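Local structure of porin (Acinetobacter baumannii AB307-0294, 5DL7) at residues 28-34 against 138-142; 47-52 against 76-81; 106-110 against 170-175. The protein probably acts as an outer-membrane channel of the OprD porin family, a calcium-binding beta-barrel that may let vanillate and other small solutes cross the outer membrane. The contacts are given in a common frame with arbitrary orientation. Numbering follows the deposited sequence.

Contact 1: 28-34 against 138-142; sequences RNFYFDR and PARLF. With C8E ((hydroxyethyloxy)tri(ethyloxy)octane), chain K.
Arg140, Leu141 and Arg28 carry much of this contact, in which the loop between strands 134-135 and 145-147 lies against the inner side of strand 22-36. Residues 28-34 are fully extended, with Arg28, Phe30, Phe32 and Arg34 turned toward 138-142, which has neither helix nor strand geometry. The backbones stay apart: the nearest CA atoms, Phe30 and Leu141, are 7.0 Å from each other. Arg28 (chi1 m) reaches the loop backbone with its guanidinium, and NH1 donates to Arg140 O at 2.8 Å and to Leu141 O at 3.0 Å, both near the guanidinium plane. Arg28 NH2 reaches water 1 (3.0 Å), which donates to Pro138 O (2.7 Å) and Arg140 O (3.1 Å). Leu141, in t,p, brings CD1 to 4.2 Å from Phe30 CB and 4.3 Å from Arg28 CB, while the Phe30 ring edge meets Ala139 O (CZ, 3.5 Å) and Arg140 O (CE2, 3.5 Å). Arg140 bends back (m,m,t) so that its NH1 holds Ala139 O at 3.0 Å; Phe32 CE2 lies over its guanidinium, 3.6 Å from CZ, and its NE bonds to Ser91 O. Water 2 accepts from Arg34 NH2 (3.0 Å) and Arg140 NH2 (3.1 Å), two like charges 4.2 Å apart; Arg34 also has a salt bridge to Glu408. A loop folded inward against the barrel wall between the fifth and sixth strands is consistent with the constriction loop L3 of porins. Arg28 thus holds the loop by two carbonyls and a water, and water 2 links Arg34 with Arg140; Phe30, Phe32 and Leu141 pack alongside.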
loop_
_atom_site.group_PDB
_atom_site.type_symbol
_atom_site.label_atom_id
_atom_site.label_comp_id
_atom_site.label_asym_id
_atom_site.label_seq_id
_atom_site.Cartn_x
_atom_site.Cartn_y
_atom_site.Cartn_z
ATOM N N ARG A 28 -13.671 -4.088 11.224
ATOM C CA ARG A 28 -13.725 -3.602 9.817
ATOM C C ARG A 28 -14.745 -4.368 9.031
ATOM O O ARG A 28 -14.840 -5.585 9.188
ATOM C CB ARG A 28 -12.391 -3.894 9.142
ATOM C CG ARG A 28 -11.192 -3.370 9.868
ATOM C CD ARG A 28 -10.753 -2.069 9.065
ATOM N NE ARG A 28 -10.022 -2.599 8.057
ATOM C CZ ARG A 28 -9.652 -2.327 6.759
ATOM N NH1 ARG A 28 -8.966 -3.316 6.332
ATOM N NH2 ARG A 28 -9.817 -1.342 5.946
ATOM N N ASN A 29 -15.594 -3.690 8.283
ATOM C CA ASN A 29 -16.512 -4.293 7.353
ATOM C C ASN A 29 -16.091 -3.699 5.969
ATOM O O ASN A 29 -15.921 -2.465 5.904
ATOM C CB ASN A 29 -17.869 -3.826 7.682
ATOM C CG ASN A 29 -18.905 -4.546 6.863
ATOM O OD1 ASN A 29 -19.118 -4.250 5.741
ATOM N ND2 ASN A 29 -19.462 -5.576 7.404
ATOM N N PHE A 30 -15.778 -4.552 5.039
ATOM C CA PHE A 30 -15.164 -4.166 3.723
ATOM C C PHE A 30 -15.962 -4.875 2.594
ATOM O O PHE A 30 -15.987 -6.066 2.527
ATOM C CB PHE A 30 -13.760 -4.600 3.791
ATOM C CG PHE A 30 -12.818 -3.981 2.780
ATOM C CD1 PHE A 30 -13.196 -3.639 1.442
ATOM C CD2 PHE A 30 -11.435 -3.868 3.089
ATOM C CE1 PHE A 30 -12.320 -3.048 0.523
ATOM C CE2 PHE A 30 -10.530 -3.259 2.172
ATOM C CZ PHE A 30 -10.965 -2.852 0.891
ATOM N N TYR A 31 -16.528 -4.100 1.709
ATOM C CA TYR A 31 -17.101 -4.648 0.472
ATOM C C TYR A 31 -16.245 -4.198 -0.704
ATOM O O TYR A 31 -15.875 -2.991 -0.755
ATOM C CB TYR A 31 -18.497 -4.013 0.274
ATOM C CG TYR A 31 -19.166 -4.411 -1.016
ATOM C CD1 TYR A 31 -19.470 -5.765 -1.264
ATOM C CD2 TYR A 31 -19.373 -3.501 -2.050
ATOM C CE1 TYR A 31 -20.085 -6.156 -2.454
ATOM C CE2 TYR A 31 -19.956 -3.898 -3.266
ATOM C CZ TYR A 31 -20.326 -5.235 -3.425
ATOM O OH TYR A 31 -20.898 -5.631 -4.598
ATOM N N PHE A 32 -15.912 -5.125 -1.575
ATOM C CA PHE A 32 -14.993 -4.861 -2.709
ATOM C C PHE A 32 -15.677 -5.412 -3.948
ATOM O O PHE A 32 -16.115 -6.536 -3.946
ATOM C CB PHE A 32 -13.683 -5.621 -2.498
ATOM C CG PHE A 32 -12.654 -5.455 -3.609
ATOM C CD1 PHE A 32 -12.775 -6.174 -4.805
ATOM C CD2 PHE A 32 -11.555 -4.603 -3.447
ATOM C CE1 PHE A 32 -11.869 -6.030 -5.825
ATOM C CE2 PHE A 32 -10.609 -4.461 -4.477
ATOM C CZ PHE A 32 -10.794 -5.156 -5.670
ATOM N N ASP A 33 -15.837 -4.542 -4.932
ATOM C CA ASP A 33 -16.461 -5.016 -6.220
ATOM C C ASP A 33 -15.664 -4.386 -7.332
ATOM O O ASP A 33 -15.894 -3.195 -7.636
ATOM C CB ASP A 33 -17.865 -4.473 -6.253
ATOM C CG ASP A 33 -18.618 -4.793 -7.651
ATOM O OD1 ASP A 33 -18.323 -5.914 -8.173
ATOM O OD2 ASP A 33 -19.441 -3.898 -8.143
ATOM N N ARG A 34 -14.905 -5.160 -8.089
ATOM C CA ARG A 34 -14.239 -4.643 -9.280
ATOM C C ARG A 34 -15.054 -5.331 -10.472
ATOM O O ARG A 34 -14.887 -6.471 -10.799
ATOM C CB ARG A 34 -12.804 -5.034 -9.284
ATOM C CG ARG A 34 -12.019 -4.655 -10.538
ATOM C CD ARG A 34 -10.597 -5.030 -10.548
ATOM N NE ARG A 34 -9.859 -4.186 -9.557
ATOM C CZ ARG A 34 -8.736 -4.492 -8.963
ATOM N NH1 ARG A 34 -8.019 -5.536 -9.299
ATOM N NH2 ARG A 34 -8.097 -3.587 -8.188
ATOM N N PRO A 138 -1.827 -2.340 3.082
ATOM C CA PRO A 138 -2.905 -2.160 3.895
ATOM C C PRO A 138 -4.279 -2.219 3.080
ATOM O O PRO A 138 -5.297 -1.956 3.739
ATOM C CB PRO A 138 -2.689 -0.665 4.413
ATOM C CG PRO A 138 -2.329 -0.106 3.124
ATOM C CD PRO A 138 -1.358 -1.056 2.415
ATOM N N ALA A 139 -4.240 -2.583 1.849
ATOM C CA ALA A 139 -5.378 -2.263 0.935
ATOM C C ALA A 139 -6.435 -3.355 0.906
ATOM O O ALA A 139 -7.483 -3.150 0.304
ATOM C CB ALA A 139 -4.788 -2.086 -0.411
ATOM N N ARG A 140 -6.312 -4.420 1.744
ATOM C CA ARG A 140 -7.361 -5.435 1.876
ATOM C C ARG A 140 -7.808 -5.544 3.303
ATOM O O ARG A 140 -7.799 -4.521 4.039
ATOM C CB ARG A 140 -7.053 -6.728 1.050
ATOM C CG ARG A 140 -6.895 -6.569 -0.421
ATOM C CD ARG A 140 -8.173 -6.192 -1.164
ATOM N NE ARG A 140 -7.858 -6.074 -2.578
ATOM C CZ ARG A 140 -7.299 -5.069 -3.208
ATOM N NH1 ARG A 140 -6.939 -3.945 -2.580
ATOM N NH2 ARG A 140 -6.938 -5.159 -4.488
ATOM N N LEU A 141 -8.221 -6.700 3.808
ATOM C CA LEU A 141 -8.804 -6.753 5.064
ATOM C C LEU A 141 -7.773 -6.609 6.159
ATOM O O LEU A 141 -8.043 -6.039 7.182
ATOM C CB LEU A 141 -9.607 -8.048 5.221
ATOM C CG LEU A 141 -10.449 -8.159 6.459
ATOM C CD1 LEU A 141 -11.626 -7.135 6.366
ATOM C CD2 LEU A 141 -11.071 -9.575 6.671
ATOM N N PHE A 142 -6.661 -7.306 6.035
ATOM C CA PHE A 142 -5.578 -7.379 7.017
ATOM C C PHE A 142 -4.300 -6.975 6.374
ATOM O O PHE A 142 -4.071 -7.198 5.208
ATOM C CB PHE A 142 -5.446 -8.875 7.483
ATOM C CG PHE A 142 -6.654 -9.401 8.102
ATOM C CD1 PHE A 142 -7.313 -8.727 9.146
ATOM C CD2 PHE A 142 -7.179 -10.661 7.838
ATOM C CE1 PHE A 142 -8.468 -9.186 9.775
ATOM C CE2 PHE A 142 -8.321 -11.077 8.481
ATOM C CZ PHE A 142 -8.939 -10.380 9.487
HETATM O O12 C8E K . -23.427 -8.292 -1.710
HETATM C C13 C8E K . -23.756 -7.627 -0.513
HETATM C C14 C8E K . -22.957 -6.340 -0.397
HETATM O O15 C8E K . -23.432 -5.517 0.674
HETATM C C16 C8E K . -22.898 -4.170 0.698
HETATM C C17 C8E K . -22.644 -3.917 2.160
HETATM O O18 C8E K . -22.206 -2.598 2.482
HETATM C C19 C8E K . -21.225 -2.622 3.534
HETATM C C20 C8E K . -20.443 -1.323 3.696
HETATM O O21 C8E K . -19.038 -1.589 4.092
HETATM O O HOH W 1 -7.919 -1.497 3.626
HETATM O O HOH W 2 -5.393 -3.881 -6.907
#

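Contact 2: 47-52 against 76-81; sequences RDWAQG and AGFNLM. With C8E ((hydroxyethyloxy)tri(ethyloxy)octane), chain K.
Trp49 lays one indole face against Leu80, whose CD1 sits 3.6 Å from the centroid of the five-membered ring, 12° off its normal, a CH-pi contact; the opposite face is covered by the detergent C8E, with Trp49 CZ2 3.4 Å from its C17. Trp49 (chi1 t) and Leu80 (m,t) are among the most covered residues here, and Leu80 CD1 also touches Gln51 CB at 3.9 Å. Met81 (m,t,p) extends the apolar patch, its CG 3.7 Å from Trp49 CB and its SD 4.0 Å from Asp48 CA. In the backbone, strands 47-52 and 76-79 run antiparallel, their axes 4.6 Å apart at 153°. Gln51 and Phe78 form a hydrogen-bonded pair (Gln51 N to Phe78 O 2.9 Å, Phe78 N to Gln51 O 2.8 Å), flanked by the non-hydrogen-bonded pairs Ala50-Asn79 and Gly52-Gly77. The two glycines approach to 4.3 Å between CA atoms, and Gly52 CA makes a CA-H...O contact with Ala76 O at 3.3 Å. Leu80 N continues the pairing to Trp49 O at 2.8 Å. The strand then ends in an Asx turn: Asn79 OD1 accepts from Met81 N (2.9 Å). Water 3 accepts from Trp49 N (2.8 Å) and lies 2.8 Å from both Asp48 OD1 and Asn79 OD1, within donating reach of each. Asp48 further meets Arg102 and Ser91, and Asn79 ND2 meets Asp104, Arg102 and Asp104 being calcium ligands. This is the open end of a beta hairpin, strands 46-58 and 66-79, in the meandering antiparallel wall of an OprD-type barrel.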
loop_
_atom_site.group_PDB
_atom_site.type_symbol
_atom_site.label_atom_id
_atom_site.label_comp_id
_atom_site.label_asym_id
_atom_site.label_seq_id
_atom_site.Cartn_x
_atom_site.Cartn_y
_atom_site.Cartn_z
ATOM N N ARG A 47 -15.085 -9.867 -6.474
ATOM C CA ARG A 47 -16.035 -9.320 -5.490
ATOM C C ARG A 47 -15.951 -10.131 -4.220
ATOM O O ARG A 47 -15.783 -11.338 -4.297
ATOM C CB ARG A 47 -17.480 -9.441 -5.966
ATOM C CG ARG A 47 -18.584 -8.749 -5.203
ATOM C CD ARG A 47 -19.968 -8.879 -5.895
ATOM N NE ARG A 47 -19.930 -8.121 -7.098
ATOM C CZ ARG A 47 -20.925 -8.028 -8.043
ATOM N NH1 ARG A 47 -21.973 -8.784 -7.936
ATOM N NH2 ARG A 47 -20.771 -7.308 -9.116
ATOM N N ASP A 48 -16.080 -9.435 -3.089
ATOM C CA ASP A 48 -16.241 -10.148 -1.792
ATOM C C ASP A 48 -16.794 -9.119 -0.793
ATOM O O ASP A 48 -16.753 -7.913 -0.971
ATOM C CB ASP A 48 -14.918 -10.704 -1.220
ATOM C CG ASP A 48 -14.469 -12.000 -1.750
ATOM O OD1 ASP A 48 -15.156 -13.040 -1.647
ATOM O OD2 ASP A 48 -13.270 -12.052 -2.369
ATOM N N TRP A 49 -17.379 -9.676 0.280
ATOM C CA TRP A 49 -17.876 -8.859 1.340
ATOM C C TRP A 49 -17.432 -9.582 2.640
ATOM O O TRP A 49 -17.741 -10.769 2.871
ATOM C CB TRP A 49 -19.338 -8.731 1.320
ATOM C CG TRP A 49 -19.904 -7.760 2.313
ATOM C CD1 TRP A 49 -19.248 -6.735 2.993
ATOM C CD2 TRP A 49 -21.240 -7.775 2.830
ATOM N NE1 TRP A 49 -20.102 -6.099 3.829
ATOM C CE2 TRP A 49 -21.308 -6.754 3.811
ATOM C CE3 TRP A 49 -22.362 -8.609 2.618
ATOM C CZ2 TRP A 49 -22.494 -6.447 4.499
ATOM C CZ3 TRP A 49 -23.484 -8.412 3.362
ATOM C CH2 TRP A 49 -23.560 -7.342 4.316
ATOM N N ALA A 50 -16.601 -8.874 3.423
ATOM C CA ALA A 50 -15.984 -9.485 4.585
ATOM C C ALA A 50 -15.927 -8.595 5.781
ATOM O O ALA A 50 -16.034 -7.383 5.721
ATOM C CB ALA A 50 -14.511 -9.908 4.283
ATOM N N GLN A 51 -15.849 -9.257 6.966
ATOM C CA GLN A 51 -15.681 -8.520 8.216
ATOM C C GLN A 51 -14.506 -9.002 8.990
ATOM O O GLN A 51 -14.235 -10.226 9.022
ATOM C CB GLN A 51 -16.988 -8.806 9.072
ATOM C CG GLN A 51 -16.937 -8.129 10.411
ATOM C CD GLN A 51 -18.171 -7.358 10.482
ATOM O OE1 GLN A 51 -19.309 -7.923 10.314
ATOM N NE2 GLN A 51 -17.995 -6.084 10.555
ATOM N N GLY A 52 -13.822 -8.118 9.678
ATOM C CA GLY A 52 -12.616 -8.479 10.358
ATOM C C GLY A 52 -12.413 -7.778 11.693
ATOM O O GLY A 52 -12.982 -6.742 11.958
ATOM N N ALA A 76 -8.863 -11.835 12.810
ATOM C CA ALA A 76 -9.895 -12.839 12.560
ATOM C C ALA A 76 -10.831 -12.245 11.499
ATOM O O ALA A 76 -11.428 -11.218 11.775
ATOM C CB ALA A 76 -10.579 -13.196 13.804
ATOM N N GLY A 77 -11.041 -12.949 10.391
ATOM C CA GLY A 77 -11.831 -12.516 9.263
ATOM C C GLY A 77 -12.915 -13.483 8.810
ATOM O O GLY A 77 -12.741 -14.681 9.003
ATOM N N PHE A 78 -14.027 -12.950 8.336
ATOM C CA PHE A 78 -15.242 -13.705 8.012
ATOM C C PHE A 78 -15.833 -13.334 6.730
ATOM O O PHE A 78 -15.984 -12.126 6.471
ATOM C CB PHE A 78 -16.337 -13.402 9.075
ATOM C CG PHE A 78 -15.889 -13.646 10.474
ATOM C CD1 PHE A 78 -15.049 -12.729 11.154
ATOM C CD2 PHE A 78 -16.184 -14.821 11.048
ATOM C CE1 PHE A 78 -14.527 -12.987 12.443
ATOM C CE2 PHE A 78 -15.782 -15.043 12.383
ATOM C CZ PHE A 78 -14.910 -14.126 13.042
ATOM N N ASN A 79 -16.353 -14.317 5.989
ATOM C CA ASN A 79 -16.967 -14.066 4.733
ATOM C C ASN A 79 -18.453 -13.724 5.071
ATOM O O ASN A 79 -19.110 -14.459 5.749
ATOM C CB ASN A 79 -16.904 -15.381 3.937
ATOM C CG ASN A 79 -17.634 -15.321 2.654
ATOM O OD1 ASN A 79 -17.994 -14.267 2.104
ATOM N ND2 ASN A 79 -17.913 -16.493 2.145
ATOM N N LEU A 80 -18.997 -12.687 4.434
ATOM C CA LEU A 80 -20.405 -12.304 4.630
ATOM C C LEU A 80 -21.251 -12.638 3.424
ATOM O O LEU A 80 -22.482 -12.509 3.503
ATOM C CB LEU A 80 -20.486 -10.811 4.945
ATOM C CG LEU A 80 -19.708 -10.360 6.181
ATOM C CD1 LEU A 80 -19.653 -8.839 6.226
ATOM C CD2 LEU A 80 -20.254 -11.033 7.432
ATOM N N MET A 81 -20.652 -13.111 2.317
ATOM C CA MET A 81 -21.504 -13.527 1.178
ATOM C C MET A 81 -21.836 -14.983 1.052
ATOM O O MET A 81 -22.432 -15.364 0.054
ATOM C CB MET A 81 -20.796 -13.106 -0.133
ATOM C CG MET A 81 -20.824 -11.643 -0.413
ATOM S SD MET A 81 -20.083 -11.128 -1.967
ATOM C CE MET A 81 -21.066 -11.846 -3.227
HETATM O O12 C8E K . -23.427 -8.292 -1.710
HETATM C C13 C8E K . -23.756 -7.627 -0.513
HETATM C C14 C8E K . -22.957 -6.340 -0.397
HETATM O O15 C8E K . -23.432 -5.517 0.674
HETATM C C16 C8E K . -22.898 -4.170 0.698
HETATM C C17 C8E K . -22.644 -3.917 2.160
HETATM O O18 C8E K . -22.206 -2.598 2.482
HETATM C C19 C8E K . -21.225 -2.622 3.534
HETATM C C20 C8E K . -20.443 -1.323 3.696
HETATM O O21 C8E K . -19.038 -1.589 4.092
HETATM O O HOH W 3 -17.322 -12.500 0.056
#

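Contact 3: 106-110 against 170-175; sequences YGKIG and RQRDSI
A lysine side chain plugging a beta turn is the heart of this strand-to-loop contact, which joins strand 105-117 of the barrel wall to the loop that follows strand 159-170. Residues 106-110 are extended. Residues 171-174 form a type I turn, with Arg172 at phi/psi -52/-40, Asp173 at -101/32 and Ser174 N bonded to Gln171 O at 3.0 Å. The closest CA atoms, Lys108 and Ile175, are 5.9 Å apart, and the segments do not pair as strands. Lys108, with chi1 p at 37° and the rest of the chain all t, stretches straight to the turn: NZ donates to Arg172 O and Ser174 O, both at 2.9 Å, and to water 4 (2.8 Å), itself 2.9 Å from Arg170 O. Closer to the strand, Arg170 turns its guanidinium so that Lys108 CB lies over one face, 3.7 Å from CZ. Its NH2 donates to Ile109 O (2.8 Å), its NH1 to Ile175 O (3.2 Å), and NH1 also reaches water 5 (3.1 Å), which accepts from Ile109 N at 3.0 Å. Ile175 supplies the apolar part, with CG2 3.7 Å from Tyr106 CB and 3.5 Å from Gly107 O. The Tyr106 ring (chi1 p) borders the turn, its OH 3.4 Å from Arg172 O and hydrogen-bonded to Leu93 O. Beyond the contact, Arg172 hydrogen-bonds Ser137 and salt-bridges Glu300, as Asp173 does Arg90. Lys108 and Arg170 direct their donors at backbone carbonyls and water; the strand thus grips the turn by its main chain, while the side chains of Gln171, Arg172 and Asp173 bond elsewhere in the chain.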
loop_
_atom_site.group_PDB
_atom_site.type_symbol
_atom_site.label_atom_id
_atom_site.label_comp_id
_atom_site.label_asym_id
_atom_site.label_seq_id
_atom_site.Cartn_x
_atom_site.Cartn_y
_atom_site.Cartn_z
ATOM N N TYR A 106 -10.934 -16.926 8.470
ATOM C CA TYR A 106 -9.525 -17.102 8.570
ATOM C C TYR A 106 -8.981 -16.274 9.658
ATOM O O TYR A 106 -9.418 -15.054 9.850
ATOM C CB TYR A 106 -8.762 -16.853 7.310
ATOM C CG TYR A 106 -8.638 -15.399 6.683
ATOM C CD1 TYR A 106 -9.777 -14.658 6.350
ATOM C CD2 TYR A 106 -7.379 -14.866 6.321
ATOM C CE1 TYR A 106 -9.629 -13.366 5.680
ATOM C CE2 TYR A 106 -7.202 -13.592 5.660
ATOM C CZ TYR A 106 -8.436 -12.866 5.364
ATOM O OH TYR A 106 -8.270 -11.721 4.659
ATOM N N GLY A 107 -7.973 -16.827 10.339
ATOM C CA GLY A 107 -7.436 -16.212 11.550
ATOM C C GLY A 107 -5.918 -16.282 11.555
ATOM O O GLY A 107 -5.409 -17.205 10.922
ATOM N N LYS A 108 -5.159 -15.333 12.197
ATOM C CA LYS A 108 -3.716 -15.406 12.155
ATOM C C LYS A 108 -3.122 -14.445 13.180
ATOM O O LYS A 108 -3.856 -13.487 13.653
ATOM C CB LYS A 108 -3.057 -15.136 10.823
ATOM C CG LYS A 108 -3.741 -14.041 9.993
ATOM C CD LYS A 108 -3.062 -13.673 8.749
ATOM C CE LYS A 108 -3.919 -12.819 7.867
ATOM N NZ LYS A 108 -3.275 -12.437 6.612
ATOM N N ILE A 109 -2.023 -14.816 13.731
ATOM C CA ILE A 109 -1.453 -14.035 14.839
ATOM C C ILE A 109 0.011 -13.760 14.500
ATOM O O ILE A 109 0.745 -14.709 14.098
ATOM C CB ILE A 109 -1.658 -14.590 16.220
ATOM C CG1 ILE A 109 -0.915 -13.741 17.288
ATOM C CG2 ILE A 109 -1.067 -15.982 16.401
ATOM C CD1 ILE A 109 -1.401 -14.037 18.667
ATOM N N GLY A 110 0.495 -12.517 14.634
ATOM C CA GLY A 110 1.906 -12.164 14.601
ATOM C C GLY A 110 2.481 -11.660 15.874
ATOM O O GLY A 110 1.799 -11.027 16.612
ATOM N N ARG A 170 3.611 -13.180 4.896
ATOM C CA ARG A 170 2.284 -13.747 4.953
ATOM C C ARG A 170 1.330 -12.727 4.291
ATOM O O ARG A 170 1.148 -11.647 4.843
ATOM C CB ARG A 170 1.922 -13.973 6.406
ATOM C CG ARG A 170 0.498 -14.510 6.564
ATOM C CD ARG A 170 0.212 -15.325 7.785
ATOM N NE ARG A 170 0.524 -14.665 9.044
ATOM C CZ ARG A 170 0.552 -15.303 10.193
ATOM N NH1 ARG A 170 0.276 -16.627 10.182
ATOM N NH2 ARG A 170 0.848 -14.693 11.336
ATOM N N GLN A 171 0.823 -13.103 3.184
ATOM C CA GLN A 171 0.020 -12.217 2.315
ATOM C C GLN A 171 -1.268 -11.851 3.085
ATOM O O GLN A 171 -1.752 -12.570 3.936
ATOM C CB GLN A 171 -0.264 -12.737 0.990
ATOM C CG GLN A 171 0.969 -13.200 0.179
ATOM C CD GLN A 171 1.892 -11.962 -0.236
ATOM O OE1 GLN A 171 1.812 -10.886 0.329
ATOM N NE2 GLN A 171 2.971 -12.298 -1.024
ATOM N N ARG A 172 -1.773 -10.707 2.685
ATOM C CA ARG A 172 -2.985 -10.201 3.348
ATOM C C ARG A 172 -4.155 -11.170 3.435
ATOM O O ARG A 172 -4.887 -11.241 4.452
ATOM C CB ARG A 172 -3.427 -8.857 2.573
ATOM C CG ARG A 172 -3.716 -9.071 1.166
ATOM C CD ARG A 172 -3.428 -7.780 0.361
ATOM N NE ARG A 172 -3.668 -7.930 -1.052
ATOM C CZ ARG A 172 -3.630 -6.944 -1.945
ATOM N NH1 ARG A 172 -3.214 -5.722 -1.577
ATOM N NH2 ARG A 172 -3.939 -7.221 -3.204
ATOM N N ASP A 173 -4.359 -11.921 2.371
ATOM C CA ASP A 173 -5.425 -12.894 2.236
ATOM C C ASP A 173 -4.977 -14.374 2.465
ATOM O O ASP A 173 -5.650 -15.271 2.058
ATOM C CB ASP A 173 -6.019 -12.877 0.836
ATOM C CG ASP A 173 -4.970 -13.036 -0.300
ATOM O OD1 ASP A 173 -3.741 -13.073 -0.037
ATOM O OD2 ASP A 173 -5.411 -13.205 -1.499
ATOM N N SER A 174 -3.994 -14.536 3.327
ATOM C CA SER A 174 -3.452 -15.879 3.614
ATOM C C SER A 174 -3.219 -16.074 5.039
ATOM O O SER A 174 -2.841 -15.181 5.826
ATOM C CB SER A 174 -2.116 -16.021 2.865
ATOM O OG SER A 174 -1.649 -17.385 3.108
ATOM N N ILE A 175 -3.435 -17.340 5.471
ATOM C CA ILE A 175 -3.028 -17.704 6.787
ATOM C C ILE A 175 -1.613 -18.243 6.854
ATOM O O ILE A 175 -1.135 -18.494 8.028
ATOM C CB ILE A 175 -3.923 -18.690 7.497
ATOM C CG1 ILE A 175 -4.025 -20.058 6.771
ATOM C CG2 ILE A 175 -5.364 -18.194 7.583
ATOM C CD1 ILE A 175 -4.953 -21.123 7.364
HETATM O O HOH W 4 -0.879 -11.047 6.857
HETATM O O HOH W 5 -1.013 -17.452 12.863
#

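In the fold
Four neighbouring strands connect the three contacts. The centres of contacts 1 and 2 are 8 Å apart, and Arg28 O to Gly52 N (2.8 Å) joins their strands; the centre of contact 3 lies about 14 Å from each of theirs, with Gly77 N to Tyr106 O (2.7 Å) continuing the wall. Phe142 of contact 1 packs against both others: its CZ is 3.3 Å from Ala76 C, its CD2 3.5 Å from Tyr106 OH. The detergent touches contacts 1 and 2 and shares Asn29 OD1 with Trp49 NE1 (2.8 Å between these two). Calcium ions lie about 5 Å from the side chain of Asn79, 7 Å from that of Ile175 and 9 Å from that of Arg34.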